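Local atomic coordinates of cysteine desulfurase (Fervidobacterium islandicum, PDB entry 6A6E), a protein that catalyses, with pyridoxal-5'-phosphate as cofactor, the removal of sulfur from L-cysteine, probably to supply the Suf pathway of iron-sulfur cluster assembly. Residues N20-L25 and Y402-K407; L197-F202 and D226-V231. All blocks are in the same frame, centred on the assembly; numbering follows the deposited sequence.

Contact 1 (N20-L25 and Y402-K407); sequences NDFPAL and YLYNTK
Y404 points CD2 of its ring into the face of F22, and the turn that presents it starts two residues earlier. At Y402 the chain enters a type I beta turn, closed by N405 N on Y402 O (3.0 Å). L403, at the next corner, packs on helices 12-20, 290-306 and 308-327. Y404 follows and carries the contact, its side chain about 13 Å from PLP. Y404 CD2 stands 3.4 Å above the F22 ring plane, over its centre. The pair is a tilted edge-to-face (T-shaped) one, with centroids 4.7 Å apart and planes at 58°. The tyrosine's CG sits between the backbone N and the carbonyl carbon (chi1 40°), which swings the ring across F22 while Y404 CB meets L25 CD1 at 4.0 Å. Y404 OH is hydrogen-bonded to N39 OD1 and to L44 N, which probably limit how far the ring can shift. N405 then turns back: its OD1 takes the N-H of Y402 on a lone pair in the carbonyl plane (2.9 Å), while its ND2 reaches Y36 O and D409. T406 ends the loop as N-cap of helix 407-423. This aromatic packing joins the loop between helix 12-20 and strand 28-29 to the loop between strand 396-400 and helix 407-423, both in the small domain of a fold-type I PLP enzyme.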
loop_
_atom_site.group_PDB
_atom_site.type_symbol
_atom_site.label_atom_id
_atom_site.label_comp_id
_atom_site.label_asym_id
_atom_site.label_seq_id
_atom_site.Cartn_x
_atom_site.Cartn_y
_atom_site.Cartn_z
ATOM N N ASN A 20 -28.062 -8.385 -2.416
ATOM C CA ASN A 20 -27.813 -9.178 -1.214
ATOM C C ASN A 20 -26.309 -9.458 -0.969
ATOM O O ASN A 20 -25.940 -9.876 0.091
ATOM C CB ASN A 20 -28.633 -10.491 -1.225
ATOM C CG ASN A 20 -30.105 -10.275 -0.789
ATOM O OD1 ASN A 20 -30.463 -9.245 -0.150
ATOM N ND2 ASN A 20 -30.980 -11.251 -1.148
ATOM N N ASP A 21 -25.465 -9.245 -1.970
ATOM C CA ASP A 21 -24.005 -9.415 -1.833
ATOM C C ASP A 21 -23.376 -8.304 -0.959
ATOM O O ASP A 21 -22.241 -8.481 -0.528
ATOM C CB ASP A 21 -23.338 -9.384 -3.209
ATOM C CG ASP A 21 -23.594 -10.634 -4.022
ATOM O OD1 ASP A 21 -23.644 -11.678 -3.389
ATOM O OD2 ASP A 21 -23.662 -10.562 -5.270
ATOM N N PHE A 22 -24.091 -7.187 -0.704
ATOM C CA PHE A 22 -23.533 -6.017 0.020
ATOM C C PHE A 22 -24.165 -5.770 1.368
ATOM O O PHE A 22 -25.141 -5.047 1.463
ATOM C CB PHE A 22 -23.637 -4.798 -0.855
ATOM C CG PHE A 22 -22.886 -4.956 -2.109
ATOM C CD1 PHE A 22 -23.490 -5.566 -3.206
ATOM C CD2 PHE A 22 -21.519 -4.636 -2.186
ATOM C CE1 PHE A 22 -22.796 -5.804 -4.378
ATOM C CE2 PHE A 22 -20.822 -4.841 -3.394
ATOM C CZ PHE A 22 -21.452 -5.457 -4.486
ATOM N N PRO A 23 -23.601 -6.363 2.406
ATOM C CA PRO A 23 -24.253 -6.303 3.675
ATOM C C PRO A 23 -24.463 -4.898 4.205
ATOM O O PRO A 23 -25.396 -4.714 4.970
ATOM C CB PRO A 23 -23.329 -7.078 4.598
ATOM C CG PRO A 23 -22.553 -7.980 3.688
ATOM C CD PRO A 23 -22.369 -7.167 2.454
ATOM N N ALA A 24 -23.634 -3.919 3.835
ATOM C CA ALA A 24 -23.837 -2.584 4.359
ATOM C C ALA A 24 -25.239 -2.051 4.018
ATOM O O ALA A 24 -25.738 -1.202 4.706
ATOM C CB ALA A 24 -22.788 -1.613 3.835
ATOM N N LEU A 25 -25.835 -2.537 2.933
ATOM C CA LEU A 25 -27.129 -2.058 2.512
ATOM C C LEU A 25 -28.247 -2.333 3.569
ATOM O O LEU A 25 -29.239 -1.629 3.573
ATOM C CB LEU A 25 -27.498 -2.627 1.128
ATOM C CG LEU A 25 -26.584 -2.209 0.001
ATOM C CD1 LEU A 25 -27.022 -2.846 -1.308
ATOM C CD2 LEU A 25 -26.547 -0.700 -0.035
ATOM N N TYR A 402 -23.395 3.534 -8.392
ATOM C CA TYR A 402 -22.646 2.359 -8.807
ATOM C C TYR A 402 -23.568 1.125 -8.778
ATOM O O TYR A 402 -24.804 1.250 -8.696
ATOM C CB TYR A 402 -21.387 2.177 -7.903
ATOM C CG TYR A 402 -20.298 1.277 -8.518
ATOM C CD1 TYR A 402 -19.822 1.507 -9.790
ATOM C CD2 TYR A 402 -19.729 0.248 -7.812
ATOM C CE1 TYR A 402 -18.835 0.737 -10.362
ATOM C CE2 TYR A 402 -18.727 -0.542 -8.378
ATOM C CZ TYR A 402 -18.293 -0.299 -9.661
ATOM O OH TYR A 402 -17.307 -1.078 -10.214
ATOM N N LEU A 403 -22.969 -0.061 -8.845
ATOM C CA LEU A 403 -23.633 -1.296 -9.192
ATOM C C LEU A 403 -24.912 -1.599 -8.420
ATOM O O LEU A 403 -25.946 -1.957 -9.026
ATOM C CB LEU A 403 -22.655 -2.468 -8.950
ATOM C CG LEU A 403 -23.202 -3.866 -9.169
ATOM C CD1 LEU A 403 -23.667 -3.952 -10.609
ATOM C CD2 LEU A 403 -22.190 -4.945 -8.899
ATOM N N TYR A 404 -24.812 -1.503 -7.092
ATOM C CA TYR A 404 -25.820 -1.880 -6.145
ATOM C C TYR A 404 -26.830 -0.697 -5.895
ATOM O O TYR A 404 -27.641 -0.762 -4.973
ATOM C CB TYR A 404 -25.162 -2.342 -4.794
ATOM C CG TYR A 404 -23.952 -1.464 -4.413
ATOM C CD1 TYR A 404 -24.111 -0.095 -4.111
ATOM C CD2 TYR A 404 -22.658 -1.978 -4.467
ATOM C CE1 TYR A 404 -23.021 0.729 -3.843
ATOM C CE2 TYR A 404 -21.527 -1.162 -4.229
ATOM C CZ TYR A 404 -21.712 0.179 -3.915
ATOM O OH TYR A 404 -20.642 0.967 -3.713
ATOM N N ASN A 405 -26.755 0.375 -6.646
ATOM C CA ASN A 405 -27.756 1.439 -6.515
ATOM C C ASN A 405 -28.994 1.169 -7.406
ATOM O O ASN A 405 -28.940 0.394 -8.356
ATOM C CB ASN A 405 -27.186 2.830 -6.835
ATOM C CG ASN A 405 -26.238 3.343 -5.761
ATOM O OD1 ASN A 405 -25.086 3.702 -6.084
ATOM N ND2 ASN A 405 -26.690 3.376 -4.480
ATOM N N THR A 406 -30.104 1.804 -7.056
ATOM C CA THR A 406 -31.397 1.638 -7.749
ATOM C C THR A 406 -32.008 2.979 -8.100
ATOM O O THR A 406 -31.565 4.043 -7.634
ATOM C CB THR A 406 -32.420 0.883 -6.867
ATOM O OG1 THR A 406 -32.787 1.701 -5.747
ATOM C CG2 THR A 406 -31.856 -0.468 -6.411
ATOM N N LYS A 407 -33.023 2.950 -8.943
ATOM C CA LYS A 407 -33.764 4.163 -9.201
ATOM C C LYS A 407 -34.486 4.630 -7.988
ATOM O O LYS A 407 -34.595 5.819 -7.759
ATOM C CB LYS A 407 -34.738 3.959 -10.338
ATOM C CG LYS A 407 -34.010 4.009 -11.657
ATOM C CD LYS A 407 -34.958 3.699 -12.792
ATOM C CE LYS A 407 -34.355 4.086 -14.123
ATOM N NZ LYS A 407 -34.699 3.001 -15.064
#

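Contact 2 (L197-F202 and D226-V231); sequences LIRETF and DVDFLV
R199 reaches from helix 195-201 to D226 and D228, in the loop leading into strand 229-233 of the seven-stranded sheet at the core of the large domain of the aminotransferase class V fold. That strand leads to S233, H235 and K236 of the PLP pocket. The arginine brings the largest share of the buried surface. CG lies anti to the backbone N (chi1 164°), and bends at chi2 and chi3 curl the chain so that the edge of the guanidinium faces its acceptors. R199 NH1 serves two of them: a salt bridge to D228 OD2 at 2.9 Å, and a longer but nearly straight bond to D226 O (3.3 Å, 171° at the hydrogen). Both oxygens lie close to the guanidinium plane, yet the D228 carboxylate is turned 66° from it and receives NH1 from above its own plane. NH2 turns back to F202 O, where the helix ends, and also to A205 O. These bonds fix the rotation of the group and tie the helix end to the strand entrance. Replacing the arginine by an alanine is likely to leave D228 OD2 without its arginine partner, with K249 and L207 N still holding the carboxylate, and the carbonyls of D226 and F202 short of a donor. D226 contributes packing too, its CB 4.0 Å from R199 CD, while its OD1 is paired with K249, which also binds D228 OD1. The D226 carboxylate meets the arginine through carbon rather than through an N-H: OD2 sits 3.7 Å from R199 CD.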
loop_
_atom_site.group_PDB
_atom_site.type_symbol
_atom_site.label_atom_id
_atom_site.label_comp_id
_atom_site.label_asym_id
_atom_site.label_seq_id
_atom_site.Cartn_x
_atom_site.Cartn_y
_atom_site.Cartn_z
ATOM N N LEU A 197 -9.211 10.949 -29.068
ATOM C CA LEU A 197 -8.992 12.267 -29.686
ATOM C C LEU A 197 -7.736 12.886 -29.065
ATOM O O LEU A 197 -6.887 13.444 -29.766
ATOM C CB LEU A 197 -10.206 13.137 -29.481
ATOM C CG LEU A 197 -10.012 14.607 -29.868
ATOM C CD1 LEU A 197 -9.783 14.787 -31.373
ATOM C CD2 LEU A 197 -11.207 15.398 -29.356
ATOM N N ILE A 198 -7.573 12.740 -27.742
ATOM C CA ILE A 198 -6.348 13.246 -27.118
ATOM C C ILE A 198 -5.127 12.510 -27.605
ATOM O O ILE A 198 -4.088 13.123 -27.898
ATOM C CB ILE A 198 -6.466 13.270 -25.553
ATOM C CG1 ILE A 198 -7.563 14.241 -25.177
ATOM C CG2 ILE A 198 -5.133 13.670 -24.887
ATOM C CD1 ILE A 198 -8.066 14.038 -23.789
ATOM N N ARG A 199 -5.223 11.199 -27.744
ATOM C CA ARG A 199 -4.062 10.425 -28.163
ATOM C C ARG A 199 -3.580 10.874 -29.572
ATOM O O ARG A 199 -2.364 11.024 -29.793
ATOM C CB ARG A 199 -4.469 8.965 -28.195
ATOM C CG ARG A 199 -3.553 8.003 -28.947
ATOM C CD ARG A 199 -2.220 7.747 -28.288
ATOM N NE ARG A 199 -1.308 8.887 -28.167
ATOM C CZ ARG A 199 -0.171 8.856 -27.458
ATOM N NH1 ARG A 199 0.191 7.761 -26.785
ATOM N NH2 ARG A 199 0.598 9.933 -27.359
ATOM N N GLU A 200 -4.520 11.094 -30.497
ATOM C CA GLU A 200 -4.137 11.586 -31.887
ATOM C C GLU A 200 -3.728 13.015 -31.947
ATOM O O GLU A 200 -2.813 13.361 -32.721
ATOM C CB GLU A 200 -5.221 11.320 -32.933
ATOM C CG GLU A 200 -5.776 9.904 -32.939
ATOM C CD GLU A 200 -4.708 8.821 -33.064
ATOM O OE1 GLU A 200 -3.585 9.143 -33.527
ATOM O OE2 GLU A 200 -4.999 7.650 -32.688
ATOM N N THR A 201 -4.347 13.872 -31.126
ATOM C CA THR A 201 -3.942 15.274 -31.114
ATOM C C THR A 201 -2.513 15.448 -30.585
ATOM O O THR A 201 -1.771 16.296 -31.037
ATOM C CB THR A 201 -4.925 16.068 -30.238
ATOM O OG1 THR A 201 -6.248 15.830 -30.716
ATOM C CG2 THR A 201 -4.601 17.528 -30.202
ATOM N N PHE A 202 -2.124 14.664 -29.582
ATOM C CA PHE A 202 -0.785 14.799 -29.011
ATOM C C PHE A 202 -0.054 13.490 -29.257
ATOM O O PHE A 202 0.209 12.659 -28.341
ATOM C CB PHE A 202 -0.862 15.154 -27.532
ATOM C CG PHE A 202 -1.572 16.453 -27.278
ATOM C CD1 PHE A 202 -0.951 17.643 -27.555
ATOM C CD2 PHE A 202 -2.862 16.479 -26.835
ATOM C CE1 PHE A 202 -1.603 18.821 -27.343
ATOM C CE2 PHE A 202 -3.525 17.656 -26.640
ATOM C CZ PHE A 202 -2.881 18.832 -26.881
ATOM N N ASP A 226 -4.654 3.083 -26.887
ATOM C CA ASP A 226 -3.238 3.361 -27.190
ATOM C C ASP A 226 -2.531 4.321 -26.204
ATOM O O ASP A 226 -1.546 5.024 -26.537
ATOM C CB ASP A 226 -3.088 3.885 -28.622
ATOM C CG ASP A 226 -1.632 3.766 -29.123
ATOM O OD1 ASP A 226 -0.924 2.813 -28.723
ATOM O OD2 ASP A 226 -1.164 4.627 -29.883
ATOM N N VAL A 227 -3.038 4.343 -24.975
ATOM C CA VAL A 227 -2.377 5.065 -23.914
ATOM C C VAL A 227 -1.038 4.454 -23.614
ATOM O O VAL A 227 -0.826 3.263 -23.770
ATOM C CB VAL A 227 -3.208 5.091 -22.590
ATOM C CG1 VAL A 227 -4.519 5.811 -22.768
ATOM C CG2 VAL A 227 -3.479 3.721 -22.032
ATOM N N ASP A 228 -0.110 5.279 -23.151
ATOM C CA ASP A 228 1.171 4.795 -22.665
ATOM C C ASP A 228 1.135 4.236 -21.242
ATOM O O ASP A 228 1.814 3.254 -20.956
ATOM C CB ASP A 228 2.146 5.921 -22.804
ATOM C CG ASP A 228 2.308 6.343 -24.341
ATOM O OD1 ASP A 228 2.415 5.444 -25.181
ATOM O OD2 ASP A 228 2.211 7.525 -24.666
ATOM N N PHE A 229 0.398 4.893 -20.372
ATOM C CA PHE A 229 0.239 4.483 -19.001
ATOM C C PHE A 229 -1.199 4.742 -18.613
ATOM O O PHE A 229 -1.803 5.730 -19.083
ATOM C CB PHE A 229 1.170 5.261 -18.041
ATOM C CG PHE A 229 2.620 5.080 -18.318
ATOM C CD1 PHE A 229 3.281 3.956 -17.886
ATOM C CD2 PHE A 229 3.286 5.993 -19.119
ATOM C CE1 PHE A 229 4.584 3.745 -18.197
ATOM C CE2 PHE A 229 4.621 5.802 -19.406
ATOM C CZ PHE A 229 5.275 4.676 -18.956
ATOM N N LEU A 230 -1.729 3.850 -17.758
ATOM C CA LEU A 230 -3.009 4.041 -17.082
ATOM C C LEU A 230 -2.897 3.614 -15.585
ATOM O O LEU A 230 -2.295 2.589 -15.272
ATOM C CB LEU A 230 -4.091 3.209 -17.753
ATOM C CG LEU A 230 -5.533 3.408 -17.261
ATOM C CD1 LEU A 230 -6.455 3.810 -18.378
ATOM C CD2 LEU A 230 -6.070 2.129 -16.653
ATOM N N VAL A 231 -3.564 4.355 -14.703
ATOM C CA VAL A 231 -3.600 4.035 -13.291
ATOM C C VAL A 231 -5.041 3.949 -12.767
ATOM O O VAL A 231 -5.896 4.706 -13.208
ATOM C CB VAL A 231 -2.812 5.068 -12.495
ATOM C CG1 VAL A 231 -1.316 5.009 -12.851
ATOM C CG2 VAL A 231 -3.337 6.491 -12.681
#

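From the N terminus, the chain runs through helix 12-20 into residues 20-25, the first half of contact 1, whose partner arrives 377 residues later at 402-407. That loop takes in nearly the whole subunit. Inside it, on the way through the large domain, residues 197-202 and 226-231 form contact 2, a short closure nested in the long one that spans strand 206-210 and helix 222-225. The two do not touch: their centres are 34 Å apart, on opposite sides of the chain's centre. Contact 1 joins the loop after helix 12-20 to the turn before helix 407-423, within the small domain, and contact 2 joins helix 195-201 to the loop that enters strand 229-233.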